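Local coordinates for protein phytase (PDB 3ZHC) that is a phytase of the histidine phosphatase superfamily, branch 2, at residues Q133-K138 / Y310-P315; T187-L192 / T210-L215. The protein carries 2 engineered substitutions. One frame throughout, in Å; residues are numbered along the deposited sequence. Where two conformers were deposited one is given.

Contact 1 of 2, residues Q133-K138 / Y310-P315. With FMT (formic acid), chain T.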
loop_
_atom_site.group_PDB
_atom_site.type_symbol
_atom_site.label_atom_id
_atom_site.label_comp_id
_atom_site.label_asym_id
_atom_site.label_seq_id
_atom_site.Cartn_x
_atom_site.Cartn_y
_atom_site.Cartn_z
ATOM N N GLN B 133 34.899 -18.934 -6.109
ATOM C CA GLN B 133 34.010 -20.024 -6.495
ATOM C C GLN B 133 32.514 -19.758 -6.212
ATOM O O GLN B 133 32.166 -19.122 -5.213
ATOM C CB GLN B 133 34.438 -21.310 -5.769
ATOM C CG GLN B 133 33.532 -22.559 -6.022
ATOM C CD GLN B 133 34.107 -23.853 -5.469
ATOM O OE1 GLN B 133 33.462 -24.895 -5.527
ATOM N NE2 GLN B 133 35.315 -23.793 -4.933
ATOM N N VAL B 134 31.663 -20.265 -7.119
ATOM C CA VAL B 134 30.228 -20.290 -6.956
ATOM C C VAL B 134 29.912 -21.735 -6.608
ATOM O O VAL B 134 30.041 -22.614 -7.459
ATOM C CB VAL B 134 29.466 -19.854 -8.243
ATOM C CG1 VAL B 134 27.950 -19.960 -8.043
ATOM C CG2 VAL B 134 29.854 -18.434 -8.658
ATOM N N HIS B 135 29.516 -21.989 -5.351
ATOM C CA HIS B 135 29.160 -23.347 -4.917
ATOM C C HIS B 135 27.726 -23.696 -5.321
ATOM O O HIS B 135 26.831 -22.832 -5.313
ATOM C CB HIS B 135 29.315 -23.518 -3.400
ATOM C CG HIS B 135 30.719 -23.380 -2.914
ATOM N ND1 HIS B 135 31.593 -24.440 -2.859
ATOM C CD2 HIS B 135 31.398 -22.309 -2.459
ATOM C CE1 HIS B 135 32.753 -24.022 -2.390
ATOM N NE2 HIS B 135 32.660 -22.730 -2.140
ATOM N N TYR B 136 27.528 -24.964 -5.667
ATOM C CA TYR B 136 26.218 -25.517 -6.036
ATOM C C TYR B 136 26.317 -27.033 -6.078
ATOM O O TYR B 136 27.412 -27.567 -6.248
ATOM C CB TYR B 136 25.730 -24.978 -7.407
ATOM C CG TYR B 136 26.724 -25.197 -8.553
ATOM C CD1 TYR B 136 27.741 -24.280 -8.793
ATOM C CD2 TYR B 136 26.645 -26.327 -9.386
ATOM C CE1 TYR B 136 28.669 -24.462 -9.838
ATOM C CE2 TYR B 136 27.568 -26.523 -10.437
ATOM C CZ TYR B 136 28.579 -25.578 -10.646
ATOM O OH TYR B 136 29.475 -25.741 -11.644
ATOM N N GLN B 137 25.180 -27.721 -5.927
ATOM C CA GLN B 137 25.155 -29.189 -6.014
ATOM C C GLN B 137 25.492 -29.581 -7.440
ATOM O O GLN B 137 24.920 -29.040 -8.367
ATOM C CB GLN B 137 23.786 -29.779 -5.595
ATOM C CG GLN B 137 23.365 -29.465 -4.151
ATOM C CD GLN B 137 24.345 -30.006 -3.105
ATOM O OE1 GLN B 137 24.951 -29.240 -2.350
ATOM N NE2 GLN B 137 24.507 -31.320 -3.069
ATOM N N LYS B 138 26.434 -30.521 -7.599
ATOM C CA LYS B 138 26.908 -30.956 -8.943
ATOM C C LYS B 138 25.964 -31.946 -9.629
ATOM O O LYS B 138 26.049 -32.116 -10.857
ATOM C CB LYS B 138 28.349 -31.506 -8.873
ATOM C CG LYS B 138 29.406 -30.463 -8.360
ATOM C CD LYS B 138 29.607 -29.299 -9.344
ATOM C CE LYS B 138 30.600 -28.270 -8.832
ATOM N NZ LYS B 138 30.106 -27.558 -7.611
ATOM N N TYR B 310 28.484 -28.094 0.821
ATOM C CA TYR B 310 29.241 -27.302 -0.171
ATOM C C TYR B 310 30.762 -27.251 0.113
ATOM O O TYR B 310 31.540 -27.034 -0.803
ATOM C CB TYR B 310 28.682 -25.864 -0.254
ATOM C CG TYR B 310 27.178 -25.811 -0.464
ATOM C CD1 TYR B 310 26.616 -26.021 -1.724
ATOM C CD2 TYR B 310 26.313 -25.555 0.607
ATOM C CE1 TYR B 310 25.201 -25.974 -1.917
ATOM C CE2 TYR B 310 24.911 -25.507 0.432
ATOM C CZ TYR B 310 24.367 -25.716 -0.823
ATOM O OH TYR B 310 23.023 -25.665 -0.975
ATOM N N GLY B 311 31.173 -27.450 1.372
ATOM C CA GLY B 311 32.595 -27.380 1.758
ATOM C C GLY B 311 33.065 -25.941 1.944
ATOM O O GLY B 311 34.157 -25.581 1.495
ATOM N N ILE B 312 32.233 -25.125 2.599
ATOM C CA ILE B 312 32.545 -23.729 2.890
ATOM C C ILE B 312 32.968 -23.645 4.340
ATOM O O ILE B 312 32.289 -24.167 5.210
ATOM C CB ILE B 312 31.327 -22.785 2.615
ATOM C CG1 ILE B 312 30.989 -22.772 1.117
ATOM C CG2 ILE B 312 31.602 -21.364 3.103
ATOM C CD1 ILE B 312 29.751 -21.989 0.771
ATOM N N LYS B 313 34.098 -22.989 4.597
ATOM C CA LYS B 313 34.578 -22.797 5.956
ATOM C C LYS B 313 33.956 -21.526 6.496
ATOM O O LYS B 313 34.403 -20.427 6.169
ATOM C CB LYS B 313 36.109 -22.723 6.000
ATOM C CG LYS B 313 36.825 -24.044 5.567
ATOM C CD LYS B 313 36.621 -25.185 6.578
ATOM C CE LYS B 313 37.502 -26.413 6.249
ATOM N NZ LYS B 313 37.212 -27.570 7.175
ATOM N N LEU B 314 32.904 -21.683 7.313
ATOM C CA LEU B 314 32.251 -20.551 7.979
ATOM C C LEU B 314 33.026 -20.294 9.278
ATOM O O LEU B 314 33.603 -21.222 9.832
ATOM C CB LEU B 314 30.768 -20.844 8.257
ATOM C CG LEU B 314 29.812 -20.989 7.044
ATOM C CD1 LEU B 314 28.419 -21.424 7.478
ATOM C CD2 LEU B 314 29.731 -19.688 6.212
ATOM N N PRO B 315 33.048 -19.039 9.779
ATOM C CA PRO B 315 32.397 -17.837 9.275
ATOM C C PRO B 315 33.125 -17.179 8.089
ATOM O O PRO B 315 34.287 -17.479 7.807
ATOM C CB PRO B 315 32.439 -16.903 10.481
ATOM C CG PRO B 315 33.734 -17.232 11.132
ATOM C CD PRO B 315 33.866 -18.740 10.970
HETATM C C FMT T . 35.192 -20.304 -0.625
HETATM O O1 FMT T . 35.072 -19.226 -1.236
HETATM O O2 FMT T . 34.901 -21.402 -1.111
#
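The imidazole of His135 lies between two side chains that cover opposite faces. Over one face comes Ile312: its CG1 stands 3.8 Å from the ring centroid, 21° off the normal, a CH-pi contact displaced toward the rim. Over the other, from its own segment, lies the carboxamide of Gln133, CD 3.3 Å above the plane, again toward the rim. With CG anti to its carbonyl carbon, His135 presents CD2 and NE2 to the unbranched arm of Ile312, whose own CG1 is also anti to the carbonyl carbon. Histidine suits this place, offering a flat face to an aliphatic chain and an N-H at its edge to an acceptor. There NE2 donates a nearly straight hydrogen bond (169°) to O2 of a formic acid molecule, 2.8 Å away and close to the ring plane. The formic acid probably came from the crystallisation liquor.

Beside this pair, Tyr310 crosses His135 obliquely, the two CB atoms 4.0 Å apart. Gln137, bent at chi2, brings OE1 to 3.3 Å from Tyr310 CE1, with amide and phenol planes 76° apart. Tyrosine combines a broad ring, able to pack on His135 and strand 105-109, with a hydroxyl that reaches Asp144 in a hydrogen bond. Gly311, with positive phi, readily adopts the turn of a G1 beta bulge in which it and Ile312 both face Glu307.

The contact is a surface junction between the main sheet and a small hairpin: strand 134-135 runs parallel to strand 105-109, to which His135 is bonded through its backbone, while the hairpin formed by strands 305-307 and 312-314 packs Tyr310 and Ile312 onto that same strand.

Contact 2 of 2, residues T187-L192 / T210-L215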
loop_
_atom_site.group_PDB
_atom_site.type_symbol
_atom_site.label_atom_id
_atom_site.label_comp_id
_atom_site.label_asym_id
_atom_site.label_seq_id
_atom_site.Cartn_x
_atom_site.Cartn_y
_atom_site.Cartn_z
ATOM N N THR B 187 -7.311 -3.902 -15.213
ATOM C CA THR B 187 -6.093 -3.310 -15.807
ATOM C C THR B 187 -5.339 -4.358 -16.635
ATOM O O THR B 187 -4.936 -4.078 -17.774
ATOM C CB THR B 187 -5.169 -2.670 -14.738
ATOM O OG1 THR B 187 -5.910 -1.698 -13.994
ATOM C CG2 THR B 187 -3.955 -1.974 -15.388
ATOM N N LEU B 188 -5.156 -5.556 -16.072
ATOM C CA LEU B 188 -4.502 -6.659 -16.812
ATOM C C LEU B 188 -5.271 -6.970 -18.118
ATOM O O LEU B 188 -4.667 -7.096 -19.176
ATOM C CB LEU B 188 -4.353 -7.924 -15.948
ATOM C CG LEU B 188 -3.751 -9.171 -16.631
ATOM C CD1 LEU B 188 -2.375 -8.838 -17.234
ATOM C CD2 LEU B 188 -3.649 -10.305 -15.662
ATOM N N GLU B 189 -6.591 -7.083 -18.006
ATOM C CA GLU B 189 -7.490 -7.302 -19.166
ATOM C C GLU B 189 -7.351 -6.220 -20.242
ATOM O O GLU B 189 -7.322 -6.541 -21.422
ATOM C CB GLU B 189 -8.925 -7.398 -18.697
ATOM C CG GLU B 189 -9.227 -8.724 -17.954
ATOM C CD GLU B 189 -10.446 -8.647 -17.050
ATOM O OE1 GLU B 189 -11.240 -7.676 -17.166
ATOM O OE2 GLU B 189 -10.620 -9.558 -16.207
ATOM N N ASN B 190 -7.265 -4.946 -19.813
ATOM C CA ASN B 190 -7.054 -3.823 -20.742
ATOM C C ASN B 190 -5.693 -3.917 -21.433
ATOM O O ASN B 190 -5.584 -3.667 -22.634
ATOM C CB ASN B 190 -7.179 -2.477 -20.017
ATOM C CG ASN B 190 -7.067 -1.286 -20.964
ATOM O OD1 ASN B 190 -7.913 -1.082 -21.827
ATOM N ND2 ASN B 190 -6.006 -0.491 -20.794
ATOM N N VAL B 191 -4.660 -4.283 -20.663
ATOM C CA VAL B 191 -3.279 -4.420 -21.206
ATOM C C VAL B 191 -3.199 -5.571 -22.249
ATOM O O VAL B 191 -2.555 -5.435 -23.286
ATOM C CB VAL B 191 -2.247 -4.574 -20.060
ATOM C CG1 VAL B 191 -0.870 -4.905 -20.580
ATOM C CG2 VAL B 191 -2.207 -3.263 -19.217
ATOM N N LEU B 192 -3.866 -6.679 -21.956
ATOM C CA LEU B 192 -3.944 -7.813 -22.866
ATOM C C LEU B 192 -4.927 -7.614 -24.033
ATOM O O LEU B 192 -4.888 -8.373 -24.988
ATOM C CB LEU B 192 -4.409 -9.067 -22.104
ATOM C CG LEU B 192 -3.552 -9.694 -21.019
ATOM C CD1 LEU B 192 -4.383 -10.685 -20.237
ATOM C CD2 LEU B 192 -2.342 -10.358 -21.623
ATOM N N THR B 210 -14.388 -11.357 -18.475
ATOM C CA THR B 210 -13.302 -11.194 -17.470
ATOM C C THR B 210 -12.466 -12.466 -17.280
ATOM O O THR B 210 -12.929 -13.576 -17.547
ATOM C CB THR B 210 -13.852 -10.727 -16.096
ATOM O OG1 THR B 210 -14.694 -11.735 -15.547
ATOM C CG2 THR B 210 -14.625 -9.413 -16.229
ATOM N N LEU B 211 -11.225 -12.277 -16.830
ATOM C CA LEU B 211 -10.282 -13.398 -16.606
ATOM C C LEU B 211 -10.709 -14.338 -15.485
ATOM O O LEU B 211 -10.651 -15.553 -15.670
ATOM C CB LEU B 211 -8.826 -12.899 -16.357
ATOM C CG LEU B 211 -7.924 -12.839 -17.586
ATOM C CD1 LEU B 211 -6.650 -12.030 -17.325
ATOM C CD2 LEU B 211 -7.588 -14.258 -18.027
ATOM N N PRO B 212 -11.128 -13.784 -14.318
ATOM C CA PRO B 212 -11.562 -14.671 -13.236
ATOM C C PRO B 212 -12.802 -15.525 -13.593
ATOM O O PRO B 212 -12.876 -16.662 -13.189
ATOM C CB PRO B 212 -11.854 -13.693 -12.073
ATOM C CG PRO B 212 -11.133 -12.465 -12.422
ATOM C CD PRO B 212 -11.183 -12.374 -13.894
ATOM N N GLU B 213 -13.739 -14.959 -14.357
ATOM C CA GLU B 213 -14.946 -15.684 -14.797
ATOM C C GLU B 213 -14.579 -16.730 -15.867
ATOM O O GLU B 213 -15.111 -17.829 -15.853
ATOM C CB GLU B 213 -16.028 -14.697 -15.310
ATOM C CG GLU B 213 -17.487 -15.291 -15.404
ATOM C CD GLU B 213 -18.218 -15.462 -14.019
ATOM O OE1 GLU B 213 -17.731 -14.944 -12.979
ATOM O OE2 GLU B 213 -19.296 -16.124 -13.998
ATOM N N ALA B 214 -13.663 -16.373 -16.779
ATOM C CA ALA B 214 -13.172 -17.298 -17.822
ATOM C C ALA B 214 -12.303 -18.415 -17.244
ATOM O O ALA B 214 -12.383 -19.543 -17.697
ATOM C CB ALA B 214 -12.388 -16.539 -18.892
ATOM N N LEU B 215 -11.466 -18.072 -16.248
ATOM C CA LEU B 215 -10.553 -19.022 -15.578
ATOM C C LEU B 215 -10.716 -18.938 -14.041
ATOM O O LEU B 215 -9.897 -18.305 -13.359
ATOM C CB LEU B 215 -9.110 -18.740 -15.984
ATOM C CG LEU B 215 -8.739 -18.990 -17.452
ATOM C CD1 LEU B 215 -7.440 -18.267 -17.817
ATOM C CD2 LEU B 215 -8.631 -20.465 -17.732
#
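Residues 187-192 of helix 182-192 face the start of the short helix 211-214, the backbones coming closest at Glu189 and Leu211, whose CA atoms are 7.2 Å apart. Glu189 bridges the gap. Its CG is anti to the carbonyl carbon (chi1 -72°) and the chain is extended beyond it, so the carboxylate reaches the N-terminus of the shorter helix. There OE2 accepts a hydrogen bond from Leu211 N, 2.9 Å long and almost straight at 171°, although the N-H arrives from above the carboxylate plane, 49° out of it. A glutamate suits this position: its length spans the gap, and its negative charge would be favoured by the positive end of the helix dipole. The other oxygen, OE1, forms salt bridges with Lys208 and Arg186, so this buried acid is well compensated and probably stays ionised.

Thr210, at the N-cap position, packs against the same face of the carboxylate that Leu211 N approaches, its CB 3.4 Å from Glu189 OE2. Pro212 follows in the first turn, where a residue lacking an N-H costs the helix no bond; its CD also lies near OE2.

Leucines fill the apolar side of the interface. CD1 of Leu211 meets two methyls of the longer helix, Leu188 CD2 at 3.8 Å and Leu192 CD1 at 3.9 Å, tip to tip. Both partners cross Leu211 at about right angles, and being a turn apart they present neighbouring branched ends.

Around this join, Leu188 continues into the core between helices 231-247 and 260-280, Leu211 also touches Phe194, and Thr210 packs on Lys129 of the second subunit.

Contacts 1 and 2 lie on opposite sides of the chain's centre, their own centres 45 Å apart and their nearest atoms about 34 Å apart, so neither touches the other. Along the chain, 187-192 / 210-215 is nested within the loop that 133-138 / 310-315 closes, and all four segments belong to the histidine phosphatase part of the chain. Contact 1 lies at the surface of the region built on the main sheet; contact 2 is buried among helices and borders the second subunit. Each has formic acid nearby: bonded directly in contact 1, and about 4 Å from the Glu189 side chain in contact 2. Neither molecule by itself identifies an active site.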